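Local coordinates for Non-structural protein (Porcine reproductive and respiratory syndrome virus, PDB 3IFU) that acts as a papain-like cysteine protease at the start of the viral polyprotein, binds zinc, and probably suppresses host interferon-beta production, at residues C8-N13 with C25-S30; W128-G133 with A155-T160. All coordinates share one frame; numbering follows the deposited sequence.

In the fold
The two contacts share no secondary-structure element and lie on opposite sides of the chain's centre, with about 31 Å between their own centres and about 17 Å between their nearest atoms. Contact 1, at the surface in the N-terminal zinc finger, joins two loops through a zinc ion bound by four cysteines; the metal bonds join the loops, while N-H...S bonds within each loop shape the turns round the sulfurs. Contact 2, partly buried in the cysteine protease family region, pairs the antiparallel strands 127-130 and 157-160 by backbone hydrogen bonds and apolar side chains. It contains no metal ligand, though the side chain of Ala-155 lies about 11 Å from a bound zinc ion.

Contact 1 of 2, residues C8-N13 with C25-S30. With ZN (zinc ion), chain C.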
ATOM      1  N   CYS A   8      -2.271  11.762  16.808  1.00 66.96           N
ATOM      2  CA  CYS A   8      -1.136  12.654  16.614  1.00 64.63           C
ATOM      3  C   CYS A   8      -1.191  13.787  17.633  1.00 64.49           C
ATOM      4  O   CYS A   8      -2.257  14.348  17.885  1.00 65.00           O
ATOM      5  CB  CYS A   8      -1.157  13.247  15.205  1.00 63.65           C
ATOM      6  SG  CYS A   8      -0.252  14.814  15.057  1.00 58.12           S
ATOM      7  N   THR A   9      -0.041  14.131  18.203  1.00 63.89           N
ATOM      8  CA  THR A   9       0.024  15.195  19.196  1.00 63.38           C
ATOM      9  C   THR A   9       1.101  16.213  18.861  1.00 62.98           C
ATOM     10  O   THR A   9       1.809  16.685  19.748  1.00 63.22           O
ATOM     11  CB  THR A   9       0.324  14.645  20.604  1.00 64.04           C
ATOM     12  OG1 THR A   9      -0.451  13.465  20.834  1.00 63.51           O
ATOM     13  CG2 THR A   9      -0.039  15.686  21.665  1.00 64.51           C
ATOM     14  N   CYS A  10       1.234  16.536  17.581  1.00 61.62           N
ATOM     15  CA  CYS A  10       2.216  17.518  17.139  1.00 60.78           C
ATOM     16  C   CYS A  10       1.541  18.884  17.111  1.00 61.09           C
ATOM     17  O   CYS A  10       0.324  18.981  17.267  1.00 59.68           O
ATOM     18  CB  CYS A  10       2.722  17.178  15.731  1.00 61.20           C
ATOM     19  SG  CYS A  10       3.796  15.729  15.600  1.00 59.53           S
ATOM     20  N   THR A  11       2.327  19.940  16.929  1.00 61.78           N
ATOM     21  CA  THR A  11       1.752  21.278  16.846  1.00 63.87           C
ATOM     22  C   THR A  11       0.821  21.246  15.623  1.00 64.16           C
ATOM     23  O   THR A  11       1.172  20.689  14.586  1.00 65.83           O
ATOM     24  CB  THR A  11       2.861  22.339  16.670  1.00 64.66           C
ATOM     25  OG1 THR A  11       3.632  22.039  15.502  1.00 66.53           O
ATOM     26  CG2 THR A  11       3.785  22.338  17.878  1.00 63.87           C
ATOM     27  N   PRO A  12      -0.376  21.847  15.728  1.00 63.75           N
ATOM     28  CA  PRO A  12      -1.320  21.841  14.605  1.00 62.32           C
ATOM     29  C   PRO A  12      -0.817  22.402  13.279  1.00 62.07           C
ATOM     30  O   PRO A  12      -1.533  22.338  12.278  1.00 62.62           O
ATOM     31  CB  PRO A  12      -2.507  22.625  15.156  1.00 62.25           C
ATOM     32  CG  PRO A  12      -1.843  23.628  16.023  1.00 63.13           C
ATOM     33  CD  PRO A  12      -0.819  22.794  16.766  1.00 63.60           C
ATOM     34  N   ASN A  13       0.398  22.947  13.259  1.00 60.18           N
ATOM     35  CA  ASN A  13       0.928  23.490  12.012  1.00 59.27           C
ATOM     36  C   ASN A  13       1.746  22.441  11.251  1.00 58.61           C
ATOM     37  O   ASN A  13       2.369  22.741  10.228  1.00 58.28           O
ATOM     38  CB  ASN A  13       1.771  24.741  12.278  1.00 60.03           C
ATOM     39  CG  ASN A  13       3.147  24.419  12.809  1.00 60.15           C
ATOM     40  OD1 ASN A  13       3.295  23.747  13.827  1.00 60.82           O
ATOM     41  ND2 ASN A  13       4.168  24.906  12.119  1.00 59.82           N
ATOM     42  N   CYS A  25      -0.627  12.681   9.953  1.00 45.70           N
ATOM     43  CA  CYS A  25       0.319  13.760  10.154  1.00 46.12           C
ATOM     44  C   CYS A  25       1.598  13.469   9.383  1.00 47.66           C
ATOM     45  O   CYS A  25       2.108  12.351   9.404  1.00 48.42           O
ATOM     46  CB  CYS A  25       0.646  13.905  11.633  1.00 45.12           C
ATOM     47  SG  CYS A  25       2.047  14.994  11.952  1.00 48.04           S
ATOM     48  N   THR A  26       2.112  14.485   8.703  1.00 48.44           N
ATOM     49  CA  THR A  26       3.333  14.363   7.925  1.00 49.96           C
ATOM     50  C   THR A  26       4.560  14.132   8.808  1.00 51.34           C
ATOM     51  O   THR A  26       5.532  13.509   8.390  1.00 52.41           O
ATOM     52  CB  THR A  26       3.533  15.633   7.070  1.00 50.57           C
ATOM     53  OG1 THR A  26       2.660  15.582   5.934  1.00 54.01           O
ATOM     54  CG2 THR A  26       4.955  15.748   6.593  1.00 53.97           C
ATOM     55  N   ARG A  27       4.501  14.625  10.039  1.00 53.59           N
ATOM     56  CA  ARG A  27       5.610  14.503  10.984  1.00 53.97           C
ATOM     57  C   ARG A  27       5.793  13.167  11.705  1.00 53.00           C
ATOM     58  O   ARG A  27       6.889  12.608  11.694  1.00 51.95           O
ATOM     59  CB  ARG A  27       5.519  15.607  12.045  1.00 56.39           C
ATOM     60  CG  ARG A  27       6.157  16.917  11.652  1.00 57.90           C
ATOM     61  CD  ARG A  27       7.057  17.414  12.780  1.00 62.60           C
ATOM     62  NE  ARG A  27       6.390  18.287  13.744  1.00 63.19           N
ATOM     63  CZ  ARG A  27       5.954  19.518  13.471  1.00 64.45           C
ATOM     64  NH1 ARG A  27       6.105  20.031  12.255  1.00 62.97           N
ATOM     65  NH2 ARG A  27       5.380  20.247  14.422  1.00 64.67           N
ATOM     66  N   CYS A  28       4.733  12.672  12.345  1.00 52.41           N
ATOM     67  CA  CYS A  28       4.801  11.425  13.111  1.00 51.08           C
ATOM     68  C   CYS A  28       4.074  10.235  12.496  1.00 50.61           C
ATOM     69  O   CYS A  28       4.090   9.144  13.067  1.00 49.16           O
ATOM     70  CB  CYS A  28       4.257  11.649  14.523  1.00 50.89           C
ATOM     71  SG  CYS A  28       2.483  11.977  14.580  1.00 51.64           S
ATOM     72  N   LEU A  29       3.422  10.448  11.355  1.00 48.65           N
ATOM     73  CA  LEU A  29       2.707   9.379  10.659  1.00 46.99           C
ATOM     74  C   LEU A  29       1.557   8.774  11.468  1.00 48.07           C
ATOM     75  O   LEU A  29       1.119   7.654  11.199  1.00 48.23           O
ATOM     76  CB  LEU A  29       3.694   8.282  10.257  1.00 44.54           C
ATOM     77  CG  LEU A  29       4.929   8.805   9.519  1.00 45.91           C
ATOM     78  CD1 LEU A  29       6.009   7.732   9.420  1.00 44.01           C
ATOM     79  CD2 LEU A  29       4.503   9.290   8.146  1.00 46.17           C
ATOM     80  N   SER A  30       1.067   9.512  12.459  1.00 49.04           N
ATOM     81  CA  SER A  30      -0.041   9.036  13.278  1.00 50.07           C
ATOM     82  C   SER A  30      -1.317   9.710  12.809  1.00 51.12           C
ATOM     83  O   SER A  30      -1.274  10.832  12.302  1.00 51.53           O
ATOM     84  CB  SER A  30       0.205   9.365  14.748  1.00 52.09           C
ATOM     85  OG  SER A  30       1.412   8.776  15.202  1.00 57.62           O
TER
HETATM   86 ZN    ZN C 182       2.135  14.383  14.315  1.00 68.71          ZN
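Arg-27 reaches from the loop 25-30 to Cys-10 and Thr-11, its aliphatic base against one zinc ligand, with CB 4.0 Å from Cys-10 SG. The side chain bends at chi2 and chi3 and carries the guanidinium on past that sulfur to Thr-11. There NH2 comes 2.7 Å from Thr-11 OG1, which lies in the guanidinium plane at its edge; the N-H...O angle of 118° makes the bond weak despite the short distance.

Cys-8 and Cys-10 supply half of a tetrahedral Cys4 zinc site, Cys-25 and Cys-28 the other half. Cys-8 SG, anti to its backbone N (chi1 157°), binds the zinc ion at 2.5 Å, while its CB packs 3.9 Å from Cys-28 SG. From the same loop, Cys-10 SG binds the zinc ion at 2.5 Å. Cysteine suits these places because its soft sulfur binds zinc strongly on a short side chain. The sulfurs also accept backbone N-H groups: Cys-10 N donates to Cys-8 SG at 3.4 Å, nearly straight at 166°, and Cys-28 N to Cys-25 SG at 3.6 Å. With Leu-29 in a left-handed backbone conformation and Ser-30 N bonded weakly to Cys-28 SG, the turn 25-30 has the form of a zinc knuckle. Behind it, Leu-29 packs on Phe-17 of strand 16-18 and on Pro-163 of the second subunit.

Four thiolates would leave the zinc site with net negative charge, which the N-H donors and the nearby Arg-27 would partly offset; the metal, more than apolar burial, holds the two loops together.

Contact 2 of 2, residues W128-G133 with A155-T160; sequences WYPIVG and ATHVLT
The indole of Trp-128 is overlapped on one face by Leu-159, whose CB lies 3.4 Å from the centroid of the six-membered ring and almost on its normal, a close CH-pi contact. Leu-159 CG is anti to the backbone N (chi1 176°), and beyond it the branches divide: CD1 sits 3.8 Å from Trp-128 CE2, CD2 nearer CZ2. A broad flat ring and a branched aliphatic chain thus cover each other at a non-hydrogen-bonded pair of antiparallel strands. Ala-142 and Pro-175 also touch the indole.

On the other face of the sheet, Tyr-129 passes Thr-160 at about a right angle, its CE2 3.5 Å from Thr-160 CG2. Its phenol OH donates to a water that in turn donates to Thr-160 O, giving the polar end of a buried ring a partner. Tyr-129 and Val-158 form a hydrogen-bonded pair: Val-158 N donates to Tyr-129 O at 2.9 Å, and Tyr-129 N returns a weak bond to Val-158 O. Tyr-129 O also takes a weak bond from His-157 ND1 at 3.4 Å. Pro-130, opposite His-157 in a non-hydrogen-bonded pair, needs no N-H toward this strand, and its ring carbons meet the imidazole. The pairing ends with Ile-131 N bonded to Thr-156 O at 2.9 Å. Ile-131 CD1 there packs 3.7 Å from Ala-155 CB, beside a classic beta bulge, where Thr-156 and His-157 together stand opposite the single residue Ala-142 of strand 140-142.

Three backbone bonds thus join these segments, with Thr-160 and Arg-127 adding another beyond them, and much of the contact rests on dispersion between aromatic and aliphatic side chains.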
ATOM      1  N   TRP A 128       4.101   5.865 -15.256  1.00 43.94           N
ATOM      2  CA  TRP A 128       2.648   5.929 -15.393  1.00 42.19           C
ATOM      3  C   TRP A 128       2.227   4.743 -16.248  1.00 42.96           C
ATOM      4  O   TRP A 128       2.996   4.269 -17.079  1.00 42.71           O
ATOM      5  CB  TRP A 128       2.199   7.221 -16.082  1.00 40.01           C
ATOM      6  CG  TRP A 128       2.248   8.432 -15.209  1.00 39.82           C
ATOM      7  CD1 TRP A 128       3.189   9.423 -15.231  1.00 37.94           C
ATOM      8  CD2 TRP A 128       1.329   8.773 -14.158  1.00 37.45           C
ATOM      9  NE1 TRP A 128       2.915  10.359 -14.259  1.00 39.67           N
ATOM     10  CE2 TRP A 128       1.779   9.984 -13.584  1.00 38.02           C
ATOM     11  CE3 TRP A 128       0.170   8.170 -13.644  1.00 33.96           C
ATOM     12  CZ2 TRP A 128       1.111  10.608 -12.519  1.00 36.33           C
ATOM     13  CZ3 TRP A 128      -0.496   8.791 -12.583  1.00 34.38           C
ATOM     14  CH2 TRP A 128      -0.021   9.996 -12.034  1.00 35.78           C
ATOM     15  N   TYR A 129       1.013   4.253 -16.038  1.00 43.61           N
ATOM     16  CA  TYR A 129       0.518   3.125 -16.810  1.00 46.27           C
ATOM     17  C   TYR A 129      -0.957   3.326 -17.076  1.00 49.10           C
ATOM     18  O   TYR A 129      -1.686   3.844 -16.221  1.00 51.95           O
ATOM     19  CB  TYR A 129       0.690   1.815 -16.042  1.00 46.02           C
ATOM     20  CG  TYR A 129       2.118   1.388 -15.801  1.00 48.02           C
ATOM     21  CD1 TYR A 129       2.774   0.545 -16.694  1.00 47.53           C
ATOM     22  CD2 TYR A 129       2.812   1.823 -14.673  1.00 46.82           C
ATOM     23  CE1 TYR A 129       4.085   0.142 -16.469  1.00 48.03           C
ATOM     24  CE2 TYR A 129       4.123   1.432 -14.440  1.00 48.15           C
ATOM     25  CZ  TYR A 129       4.758   0.590 -15.338  1.00 47.92           C
ATOM     26  OH  TYR A 129       6.060   0.203 -15.106  1.00 44.95           O
ATOM     27  N   PRO A 130      -1.418   2.949 -18.279  1.00 48.71           N
ATOM     28  CA  PRO A 130      -2.838   3.093 -18.616  1.00 48.28           C
ATOM     29  C   PRO A 130      -3.539   2.019 -17.801  1.00 47.58           C
ATOM     30  O   PRO A 130      -3.172   0.853 -17.885  1.00 48.34           O
ATOM     31  CB  PRO A 130      -2.875   2.777 -20.108  1.00 48.28           C
ATOM     32  CG  PRO A 130      -1.502   3.179 -20.575  1.00 49.87           C
ATOM     33  CD  PRO A 130      -0.620   2.647 -19.479  1.00 48.07           C
ATOM     34  N   ILE A 131      -4.524   2.399 -16.998  1.00 46.69           N
ATOM     35  CA  ILE A 131      -5.215   1.407 -16.186  1.00 46.88           C
ATOM     36  C   ILE A 131      -5.920   0.397 -17.087  1.00 48.30           C
ATOM     37  O   ILE A 131      -6.701   0.772 -17.957  1.00 50.22           O
ATOM     38  CB  ILE A 131      -6.246   2.063 -15.242  1.00 43.99           C
ATOM     39  CG1 ILE A 131      -5.544   3.017 -14.276  1.00 41.69           C
ATOM     40  CG2 ILE A 131      -6.986   0.990 -14.469  1.00 41.43           C
ATOM     41  CD1 ILE A 131      -6.494   3.929 -13.511  1.00 39.65           C
ATOM     42  N   VAL A 132      -5.624  -0.882 -16.879  1.00 48.76           N
ATOM     43  CA  VAL A 132      -6.218  -1.962 -17.660  1.00 48.45           C
ATOM     44  C   VAL A 132      -6.650  -3.092 -16.742  1.00 49.23           C
ATOM     45  O   VAL A 132      -7.065  -4.152 -17.205  1.00 52.50           O
ATOM     46  CB  VAL A 132      -5.218  -2.544 -18.692  1.00 47.40           C
ATOM     47  CG1 VAL A 132      -5.109  -1.628 -19.892  1.00 43.25           C
ATOM     48  CG2 VAL A 132      -3.855  -2.739 -18.038  1.00 46.32           C
ATOM     49  N   GLY A 133      -6.542  -2.853 -15.440  1.00 48.42           N
ATOM     50  CA  GLY A 133      -6.905  -3.856 -14.458  1.00 47.02           C
ATOM     51  C   GLY A 133      -6.406  -3.484 -13.073  1.00 47.39           C
ATOM     52  O   GLY A 133      -5.837  -2.413 -12.884  1.00 48.05           O
ATOM     53  N   ALA A 155     -10.580   7.497 -13.334  1.00 50.30           N
ATOM     54  CA  ALA A 155      -9.124   7.365 -13.413  1.00 49.11           C
ATOM     55  C   ALA A 155      -8.712   6.614 -14.683  1.00 48.81           C
ATOM     56  O   ALA A 155      -9.337   5.624 -15.059  1.00 48.55           O
ATOM     57  CB  ALA A 155      -8.591   6.649 -12.178  1.00 46.24           C
ATOM     58  N   THR A 156      -7.657   7.086 -15.338  1.00 48.24           N
ATOM     59  CA  THR A 156      -7.185   6.466 -16.568  1.00 48.16           C
ATOM     60  C   THR A 156      -5.739   6.003 -16.460  1.00 47.74           C
ATOM     61  O   THR A 156      -5.284   5.189 -17.258  1.00 48.82           O
ATOM     62  CB  THR A 156      -7.273   7.451 -17.755  1.00 47.64           C
ATOM     63  OG1 THR A 156      -6.306   8.490 -17.579  1.00 47.98           O
ATOM     64  CG2 THR A 156      -8.657   8.080 -17.830  1.00 45.51           C
ATOM     65  N   HIS A 157      -5.016   6.521 -15.474  1.00 46.96           N
ATOM     66  CA  HIS A 157      -3.620   6.146 -15.300  1.00 47.35           C
ATOM     67  C   HIS A 157      -3.221   5.894 -13.858  1.00 47.13           C
ATOM     68  O   HIS A 157      -3.822   6.427 -12.927  1.00 47.27           O
ATOM     69  CB  HIS A 157      -2.724   7.231 -15.893  1.00 49.30           C
ATOM     70  CG  HIS A 157      -2.893   7.399 -17.367  1.00 51.97           C
ATOM     71  ND1 HIS A 157      -2.330   6.535 -18.281  1.00 52.98           N
ATOM     72  CD2 HIS A 157      -3.634   8.277 -18.083  1.00 51.97           C
ATOM     73  CE1 HIS A 157      -2.722   6.870 -19.496  1.00 53.05           C
ATOM     74  NE2 HIS A 157      -3.514   7.923 -19.404  1.00 54.21           N
ATOM     75  N   VAL A 158      -2.200   5.064 -13.682  1.00 46.37           N
ATOM     76  CA  VAL A 158      -1.698   4.755 -12.355  1.00 43.76           C
ATOM     77  C   VAL A 158      -0.183   4.895 -12.351  1.00 43.87           C
ATOM     78  O   VAL A 158       0.505   4.366 -13.219  1.00 43.85           O
ATOM     79  CB  VAL A 158      -2.087   3.332 -11.919  1.00 43.25           C
ATOM     80  CG1 VAL A 158      -1.521   2.314 -12.893  1.00 40.94           C
ATOM     81  CG2 VAL A 158      -1.594   3.071 -10.499  1.00 43.58           C
ATOM     82  N   LEU A 159       0.321   5.636 -11.372  1.00 43.48           N
ATOM     83  CA  LEU A 159       1.749   5.876 -11.214  1.00 43.31           C
ATOM     84  C   LEU A 159       2.282   4.872 -10.196  1.00 44.09           C
ATOM     85  O   LEU A 159       1.863   4.871  -9.031  1.00 44.61           O
ATOM     86  CB  LEU A 159       1.975   7.301 -10.710  1.00 41.73           C
ATOM     87  CG  LEU A 159       3.396   7.754 -10.380  1.00 44.01           C
ATOM     88  CD1 LEU A 159       4.236   7.790 -11.641  1.00 42.37           C
ATOM     89  CD2 LEU A 159       3.347   9.137  -9.731  1.00 43.85           C
ATOM     90  N   THR A 160       3.196   4.010 -10.627  1.00 42.45           N
ATOM     91  CA  THR A 160       3.745   3.027  -9.708  1.00 42.01           C
ATOM     92  C   THR A 160       5.201   2.701  -9.994  1.00 42.14           C
ATOM     93  O   THR A 160       5.687   2.875 -11.108  1.00 41.95           O
ATOM     94  CB  THR A 160       2.925   1.720  -9.739  1.00 42.76           C
ATOM     95  OG1 THR A 160       3.417   0.820  -8.741  1.00 39.56           O
ATOM     96  CG2 THR A 160       3.028   1.059 -11.108  1.00 42.13           C
TER
HETATM   97  O   HOH W   1       7.265   0.910 -12.513  1.00 39.21           O